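Local coordinates for protein dihydrodipicolinate synthase (Rhodopseudomonas palustris, PDB 3DZ1) that probably catalyses the condensation of pyruvate with aspartate semialdehyde to 4-hydroxy-tetrahydrodipicolinate in lysine biosynthesis, at residues Thr6-Thr18 with Asp214-Val227. Numbering follows the deposited sequence.
Sequences TPEAAGTFAIAPT and DGAMTGYCFPDMLV
Strands 11-15 and 215-218, the first and last of the eight-stranded TIM barrel, lie side by side and parallel, closing it. Five backbone hydrogen bonds link them, beginning with Gly11 N to Asp214 O. The straightest runs from Phe13 N to Ala216 O, at 176°. Gly215 CA lies 3.1 Å from Gly11 O, and a side chain at Gly215 would clash with that oxygen.

Thr12, Ala14, Ala216 and Thr218 face the start of helix 223-234. The methyls Thr12 CG2 and Thr218 CG2 meet at 3.9 Å. Thr12 OG1 sits beside its own backbone N (chi1 -56°) and rests 3.4 Å from Val227 CA. Water 2 bridges this hydroxyl to Val227 O. Thr218 OG1 instead accepts from Tyr220 N at 2.8 Å, an ST turn shortly before the helix. A valine in place of Thr218 would probably leave Tyr220 N without this acceptor and set the turn free to shift.

Phe13 and Met217, a selenomethionine here, point to the barrel interior. Met217 CG is trans to the backbone N (chi1 -172°), which carries it to 3.7 Å from Ile15 CG1. Met217 also touches Lys169 and is a predicted pyruvate-binding residue. At the start of the strands, Asp214 OD2 is hydrogen-bonded to water 1, which also reaches Pro7 O, and forms a salt bridge with Arg183.

The chemistry is thus divided: backbone bonds close the barrel, a threonine hydroxyl and a water tie it to the helix, and apolar chains line the interior beside the probable pyruvate site.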
ATOM      1  N   THR A   6       3.027  13.126 -32.227  1.00  8.67           N
ATOM      2  CA  THR A   6       3.839  14.314 -31.980  1.00 11.18           C
ATOM      3  C   THR A   6       3.330  15.066 -30.757  1.00  8.99           C
ATOM      4  O   THR A   6       2.249  14.777 -30.249  1.00  9.35           O
ATOM      5  CB  THR A   6       3.777  15.296 -33.162  1.00 10.13           C
ATOM      6  OG1 THR A   6       2.464  15.871 -33.224  1.00 12.54           O
ATOM      7  CG2 THR A   6       4.082  14.581 -34.474  1.00 12.73           C
ATOM      8  N   PRO A   7       4.110  16.040 -30.267  1.00  9.99           N
ATOM      9  CA  PRO A   7       3.707  16.829 -29.097  1.00  8.98           C
ATOM     10  C   PRO A   7       2.508  17.718 -29.423  1.00 10.05           C
ATOM     11  O   PRO A   7       1.888  18.297 -28.527  1.00  8.52           O
ATOM     12  CB  PRO A   7       4.957  17.653 -28.789  1.00 10.46           C
ATOM     13  CG  PRO A   7       6.069  16.756 -29.268  1.00 11.71           C
ATOM     14  CD  PRO A   7       5.528  16.277 -30.588  1.00 10.94           C
ATOM     15  N   GLU A   8       2.189  17.830 -30.709  1.00 10.20           N
ATOM     16  CA  GLU A   8       1.060  18.650 -31.131  1.00 11.83           C
ATOM     17  C   GLU A   8      -0.253  17.881 -31.175  1.00 12.50           C
ATOM     18  O   GLU A   8      -1.284  18.441 -31.544  1.00 11.10           O
ATOM     19  CB  GLU A   8       1.330  19.280 -32.501  1.00 15.25           C
ATOM     20  CG  GLU A   8       2.447  20.334 -32.512  1.00 16.22           C
ATOM     21  CD  GLU A   8       3.837  19.741 -32.318  1.00 17.85           C
ATOM     22  OE1 GLU A   8       4.198  18.820 -33.079  1.00 15.20           O
ATOM     23  OE2 GLU A   8       4.572  20.204 -31.414  1.00 19.08           O
ATOM     24  N   ALA A   9      -0.218  16.603 -30.805  1.00 10.01           N
ATOM     25  CA  ALA A   9      -1.429  15.789 -30.795  1.00  9.56           C
ATOM     26  C   ALA A   9      -2.472  16.484 -29.921  1.00  9.77           C
ATOM     27  O   ALA A   9      -2.151  16.997 -28.847  1.00 10.83           O
ATOM     28  CB  ALA A   9      -1.125  14.398 -30.246  1.00  9.33           C
ATOM     29  N   ALA A  10      -3.717  16.502 -30.384  1.00  9.92           N
ATOM     30  CA  ALA A  10      -4.787  17.154 -29.641  1.00 10.70           C
ATOM     31  C   ALA A  10      -6.136  16.541 -29.995  1.00 11.09           C
ATOM     32  O   ALA A  10      -6.210  15.577 -30.754  1.00 14.31           O
ATOM     33  CB  ALA A  10      -4.798  18.648 -29.951  1.00 10.07           C
ATOM     34  N   GLY A  11      -7.203  17.107 -29.442  1.00 10.57           N
ATOM     35  CA  GLY A  11      -8.523  16.592 -29.740  1.00 10.69           C
ATOM     36  C   GLY A  11      -8.962  15.472 -28.820  1.00 11.27           C
ATOM     37  O   GLY A  11      -8.663  15.475 -27.630  1.00 13.17           O
ATOM     38  N   THR A  12      -9.671  14.500 -29.376  1.00 10.95           N
ATOM     39  CA  THR A  12     -10.160  13.392 -28.576  1.00 11.88           C
ATOM     40  C   THR A  12      -9.613  12.045 -29.030  1.00 11.41           C
ATOM     41  O   THR A  12      -9.762  11.668 -30.190  1.00 10.41           O
ATOM     42  CB  THR A  12     -11.707  13.346 -28.611  1.00 11.62           C
ATOM     43  OG1 THR A  12     -12.236  14.606 -28.171  1.00 14.00           O
ATOM     44  CG2 THR A  12     -12.235  12.234 -27.712  1.00 13.10           C
ATOM     45  N   PHE A  13      -8.961  11.334 -28.114  1.00 10.19           N
ATOM     46  CA  PHE A  13      -8.438  10.002 -28.398  1.00 10.44           C
ATOM     47  C   PHE A  13      -9.313   9.022 -27.631  1.00 11.20           C
ATOM     48  O   PHE A  13      -9.427   9.111 -26.411  1.00 12.75           O
ATOM     49  CB  PHE A  13      -6.988   9.855 -27.923  1.00 12.75           C
ATOM     50  CG  PHE A  13      -5.969  10.326 -28.923  1.00 14.54           C
ATOM     51  CD1 PHE A  13      -5.930  11.657 -29.325  1.00 14.85           C
ATOM     52  CD2 PHE A  13      -5.042   9.435 -29.457  1.00 15.88           C
ATOM     53  CE1 PHE A  13      -4.981  12.100 -30.249  1.00 16.46           C
ATOM     54  CE2 PHE A  13      -4.085   9.864 -30.384  1.00 16.63           C
ATOM     55  CZ  PHE A  13      -4.056  11.199 -30.779  1.00 15.54           C
ATOM     56  N   ALA A  14      -9.934   8.084 -28.332  1.00 10.00           N
ATOM     57  CA  ALA A  14     -10.795   7.119 -27.664  1.00  8.82           C
ATOM     58  C   ALA A  14     -10.002   5.923 -27.135  1.00 10.63           C
ATOM     59  O   ALA A  14      -9.157   5.379 -27.832  1.00 11.30           O
ATOM     60  CB  ALA A  14     -11.880   6.644 -28.627  1.00  7.63           C
ATOM     61  N   ILE A  15     -10.262   5.528 -25.893  1.00  8.88           N
ATOM     62  CA  ILE A  15      -9.589   4.364 -25.325  1.00  9.07           C
ATOM     63  C   ILE A  15     -10.508   3.195 -25.648  1.00  9.50           C
ATOM     64  O   ILE A  15     -11.615   3.091 -25.117  1.00  8.74           O
ATOM     65  CB  ILE A  15      -9.421   4.470 -23.803  1.00  8.73           C
ATOM     66  CG1 ILE A  15      -8.639   5.742 -23.453  1.00  9.52           C
ATOM     67  CG2 ILE A  15      -8.676   3.236 -23.284  1.00  9.43           C
ATOM     68  CD1 ILE A  15      -8.484   5.988 -21.965  1.00  9.69           C
ATOM     69  N   ALA A  16     -10.043   2.321 -26.529  1.00  8.75           N
ATOM     70  CA  ALA A  16     -10.834   1.185 -26.972  1.00  8.81           C
ATOM     71  C   ALA A  16     -10.802  -0.067 -26.117  1.00  8.91           C
ATOM     72  O   ALA A  16      -9.741  -0.549 -25.723  1.00  9.28           O
ATOM     73  CB  ALA A  16     -10.434   0.818 -28.401  1.00 10.12           C
ATOM     74  N   PRO A  17     -11.984  -0.610 -25.804  1.00 10.62           N
ATOM     75  CA  PRO A  17     -12.018  -1.831 -25.004  1.00 10.19           C
ATOM     76  C   PRO A  17     -11.720  -2.937 -26.018  1.00 10.13           C
ATOM     77  O   PRO A  17     -11.755  -2.688 -27.224  1.00  9.68           O
ATOM     78  CB  PRO A  17     -13.464  -1.879 -24.524  1.00 10.40           C
ATOM     79  CG  PRO A  17     -14.207  -1.288 -25.682  1.00 12.17           C
ATOM     80  CD  PRO A  17     -13.344  -0.092 -26.037  1.00  8.76           C
ATOM     81  N   THR A  18     -11.396  -4.135 -25.552  1.00  8.54           N
ATOM     82  CA  THR A  18     -11.152  -5.236 -26.473  1.00 10.52           C
ATOM     83  C   THR A  18     -12.472  -5.994 -26.537  1.00 10.85           C
ATOM     84  O   THR A  18     -12.919  -6.550 -25.535  1.00 12.00           O
ATOM     85  CB  THR A  18     -10.027  -6.163 -25.966  1.00  9.39           C
ATOM     86  OG1 THR A  18      -8.787  -5.447 -25.980  1.00  8.35           O
ATOM     87  CG2 THR A  18      -9.898  -7.397 -26.854  1.00  8.65           C
ATOM     88  N   ASP A 214      -4.654  19.693 -24.079  1.00  7.86           N
ATOM     89  CA  ASP A 214      -4.858  19.688 -25.526  1.00  8.49           C
ATOM     90  C   ASP A 214      -6.099  18.913 -25.925  1.00  7.59           C
ATOM     91  O   ASP A 214      -6.619  19.074 -27.032  1.00  8.63           O
ATOM     92  CB  ASP A 214      -3.644  19.080 -26.233  1.00  8.76           C
ATOM     93  CG  ASP A 214      -2.426  19.953 -26.127  1.00  9.33           C
ATOM     94  OD1 ASP A 214      -2.489  21.112 -26.588  1.00 11.72           O
ATOM     95  OD2 ASP A 214      -1.407  19.489 -25.584  1.00  7.55           O
ATOM     96  N   GLY A 215      -6.572  18.068 -25.020  1.00  7.27           N
ATOM     97  CA  GLY A 215      -7.746  17.280 -25.316  1.00  7.14           C
ATOM     98  C   GLY A 215      -7.959  16.168 -24.316  1.00  8.81           C
ATOM     99  O   GLY A 215      -7.484  16.233 -23.175  1.00  7.86           O
ATOM    100  N   ALA A 216      -8.665  15.133 -24.753  1.00  8.98           N
ATOM    101  CA  ALA A 216      -8.974  14.010 -23.883  1.00  9.44           C
ATOM    102  C   ALA A 216      -8.629  12.648 -24.470  1.00  9.93           C
ATOM    103  O   ALA A 216      -8.705  12.439 -25.683  1.00 10.01           O
ATOM    104  CB  ALA A 216     -10.461  14.036 -23.537  1.00 11.32           C
HETATM  105  N   MSE A 217      -8.229  11.735 -23.595  1.00  9.55           N
HETATM  106  CA  MSE A 217      -7.969  10.356 -23.984  1.00  9.25           C
HETATM  107  C   MSE A 217      -8.992   9.698 -23.078  1.00 11.24           C
HETATM  108  O   MSE A 217      -8.742   9.476 -21.889  1.00 10.15           O
HETATM  109  CB  MSE A 217      -6.560   9.896 -23.625  1.00  9.36           C
HETATM  110  CG  MSE A 217      -6.271   8.519 -24.213  1.00 12.18           C
HETATM  111 SE   MSE A 217      -4.496   7.855 -23.875  1.00 21.46          SE
HETATM  112  CE  MSE A 217      -3.528   9.047 -25.032  1.00 16.35           C
ATOM    113  N   THR A 218     -10.152   9.404 -23.656  1.00 12.49           N
ATOM    114  CA  THR A 218     -11.280   8.879 -22.906  1.00 13.88           C
ATOM    115  C   THR A 218     -11.838   7.506 -23.253  1.00 10.98           C
ATOM    116  O   THR A 218     -11.926   7.128 -24.418  1.00 10.44           O
ATOM    117  CB  THR A 218     -12.453   9.879 -22.999  1.00 14.72           C
ATOM    118  OG1 THR A 218     -13.604   9.338 -22.346  1.00 15.36           O
ATOM    119  CG2 THR A 218     -12.791  10.160 -24.459  1.00 14.40           C
ATOM    120  N   GLY A 219     -12.234   6.782 -22.209  1.00 11.81           N
ATOM    121  CA  GLY A 219     -12.843   5.476 -22.371  1.00 11.13           C
ATOM    122  C   GLY A 219     -14.351   5.626 -22.200  1.00 12.39           C
ATOM    123  O   GLY A 219     -15.090   4.642 -22.219  1.00 11.11           O
ATOM    124  N   TYR A 220     -14.806   6.868 -22.035  1.00 11.13           N
ATOM    125  CA  TYR A 220     -16.230   7.166 -21.861  1.00 12.95           C
ATOM    126  C   TYR A 220     -17.047   6.645 -23.048  1.00 12.58           C
ATOM    127  O   TYR A 220     -16.639   6.801 -24.204  1.00 12.13           O
ATOM    128  CB  TYR A 220     -16.422   8.680 -21.708  1.00 13.76           C
ATOM    129  CG  TYR A 220     -17.849   9.113 -21.454  1.00 14.08           C
ATOM    130  CD1 TYR A 220     -18.609   8.530 -20.435  1.00 14.98           C
ATOM    131  CD2 TYR A 220     -18.435  10.120 -22.219  1.00 15.25           C
ATOM    132  CE1 TYR A 220     -19.920   8.943 -20.190  1.00 15.03           C
ATOM    133  CE2 TYR A 220     -19.740  10.539 -21.982  1.00 15.01           C
ATOM    134  CZ  TYR A 220     -20.477   9.948 -20.968  1.00 14.80           C
ATOM    135  OH  TYR A 220     -21.767  10.371 -20.737  1.00 13.01           O
ATOM    136  N   CYS A 221     -18.198   6.037 -22.755  1.00 10.47           N
ATOM    137  CA  CYS A 221     -19.058   5.462 -23.792  1.00 10.10           C
ATOM    138  C   CYS A 221     -19.674   6.442 -24.789  1.00 10.25           C
ATOM    139  O   CYS A 221     -20.376   6.031 -25.713  1.00  8.13           O
ATOM    140  CB  CYS A 221     -20.157   4.591 -23.157  1.00 11.75           C
ATOM    141  SG  CYS A 221     -21.184   5.400 -21.920  1.00 12.72           S
ATOM    142  N   PHE A 222     -19.427   7.736 -24.600  1.00  9.97           N
ATOM    143  CA  PHE A 222     -19.914   8.742 -25.537  1.00  9.43           C
ATOM    144  C   PHE A 222     -18.739   9.616 -25.952  1.00  9.46           C
ATOM    145  O   PHE A 222     -18.723  10.825 -25.714  1.00  8.45           O
ATOM    146  CB  PHE A 222     -21.025   9.588 -24.916  1.00 12.02           C
ATOM    147  CG  PHE A 222     -22.362   8.908 -24.918  1.00 13.94           C
ATOM    148  CD1 PHE A 222     -23.170   8.944 -26.051  1.00 15.53           C
ATOM    149  CD2 PHE A 222     -22.797   8.195 -23.804  1.00 13.53           C
ATOM    150  CE1 PHE A 222     -24.396   8.275 -26.075  1.00 15.07           C
ATOM    151  CE2 PHE A 222     -24.021   7.525 -23.817  1.00 14.60           C
ATOM    152  CZ  PHE A 222     -24.821   7.565 -24.956  1.00 15.85           C
ATOM    153  N   PRO A 223     -17.724   9.004 -26.581  1.00 10.48           N
ATOM    154  CA  PRO A 223     -16.561   9.783 -27.008  1.00  9.99           C
ATOM    155  C   PRO A 223     -17.004  10.832 -28.015  1.00 11.04           C
ATOM    156  O   PRO A 223     -16.389  11.892 -28.128  1.00 10.93           O
ATOM    157  CB  PRO A 223     -15.641   8.726 -27.613  1.00  9.64           C
ATOM    158  CG  PRO A 223     -16.611   7.726 -28.170  1.00 10.35           C
ATOM    159  CD  PRO A 223     -17.635   7.616 -27.067  1.00  9.78           C
ATOM    160  N   ASP A 224     -18.082  10.528 -28.736  1.00  9.09           N
ATOM    161  CA  ASP A 224     -18.618  11.447 -29.724  1.00 11.60           C
ATOM    162  C   ASP A 224     -19.056  12.762 -29.074  1.00 10.77           C
ATOM    163  O   ASP A 224     -18.884  13.838 -29.660  1.00  9.93           O
ATOM    164  CB  ASP A 224     -19.776  10.785 -30.505  1.00 10.79           C
ATOM    165  CG  ASP A 224     -20.827  10.136 -29.603  1.00 13.25           C
ATOM    166  OD1 ASP A 224     -20.463   9.499 -28.594  1.00 11.16           O
ATOM    167  OD2 ASP A 224     -22.031  10.239 -29.926  1.00 12.70           O
HETATM  168  N   MSE A 225     -19.589  12.690 -27.857  1.00 10.22           N
HETATM  169  CA  MSE A 225     -20.023  13.901 -27.173  1.00 11.34           C
HETATM  170  C   MSE A 225     -18.860  14.644 -26.517  1.00 10.80           C
HETATM  171  O   MSE A 225     -18.900  15.864 -26.389  1.00  9.72           O
HETATM  172  CB  MSE A 225     -21.104  13.575 -26.142  1.00 14.68           C
HETATM  173  CG  MSE A 225     -22.404  13.071 -26.764  1.00 18.09           C
HETATM  174 SE   MSE A 225     -23.206  14.314 -28.045  1.00 27.84          SE
HETATM  175  CE  MSE A 225     -22.517  13.559 -29.680  1.00 20.04           C
ATOM    176  N   LEU A 226     -17.827  13.925 -26.091  1.00  8.74           N
ATOM    177  CA  LEU A 226     -16.682  14.602 -25.499  1.00  8.07           C
ATOM    178  C   LEU A 226     -15.917  15.330 -26.608  1.00  8.11           C
ATOM    179  O   LEU A 226     -15.206  16.305 -26.348  1.00  7.09           O
ATOM    180  CB  LEU A 226     -15.776  13.612 -24.760  1.00  8.06           C
ATOM    181  CG  LEU A 226     -16.406  12.945 -23.530  1.00  9.71           C
ATOM    182  CD1 LEU A 226     -15.321  12.227 -22.735  1.00  8.31           C
ATOM    183  CD2 LEU A 226     -17.091  13.990 -22.651  1.00  8.47           C
ATOM    184  N   VAL A 227     -16.073  14.863 -27.848  1.00  8.35           N
ATOM    185  CA  VAL A 227     -15.431  15.512 -28.989  1.00  7.53           C
ATOM    186  C   VAL A 227     -15.958  16.950 -29.013  1.00  9.30           C
ATOM    187  O   VAL A 227     -15.199  17.909 -29.214  1.00  8.82           O
ATOM    188  CB  VAL A 227     -15.800  14.815 -30.336  1.00  6.78           C
ATOM    189  CG1 VAL A 227     -15.462  15.730 -31.510  1.00  7.76           C
ATOM    190  CG2 VAL A 227     -15.039  13.502 -30.478  1.00  8.01           C
TER
HETATM  191  O   HOH W   1       0.588  20.348 -27.382  1.00 13.25           O
HETATM  192  O   HOH W   2     -12.192  17.100 -30.064  1.00 16.60           O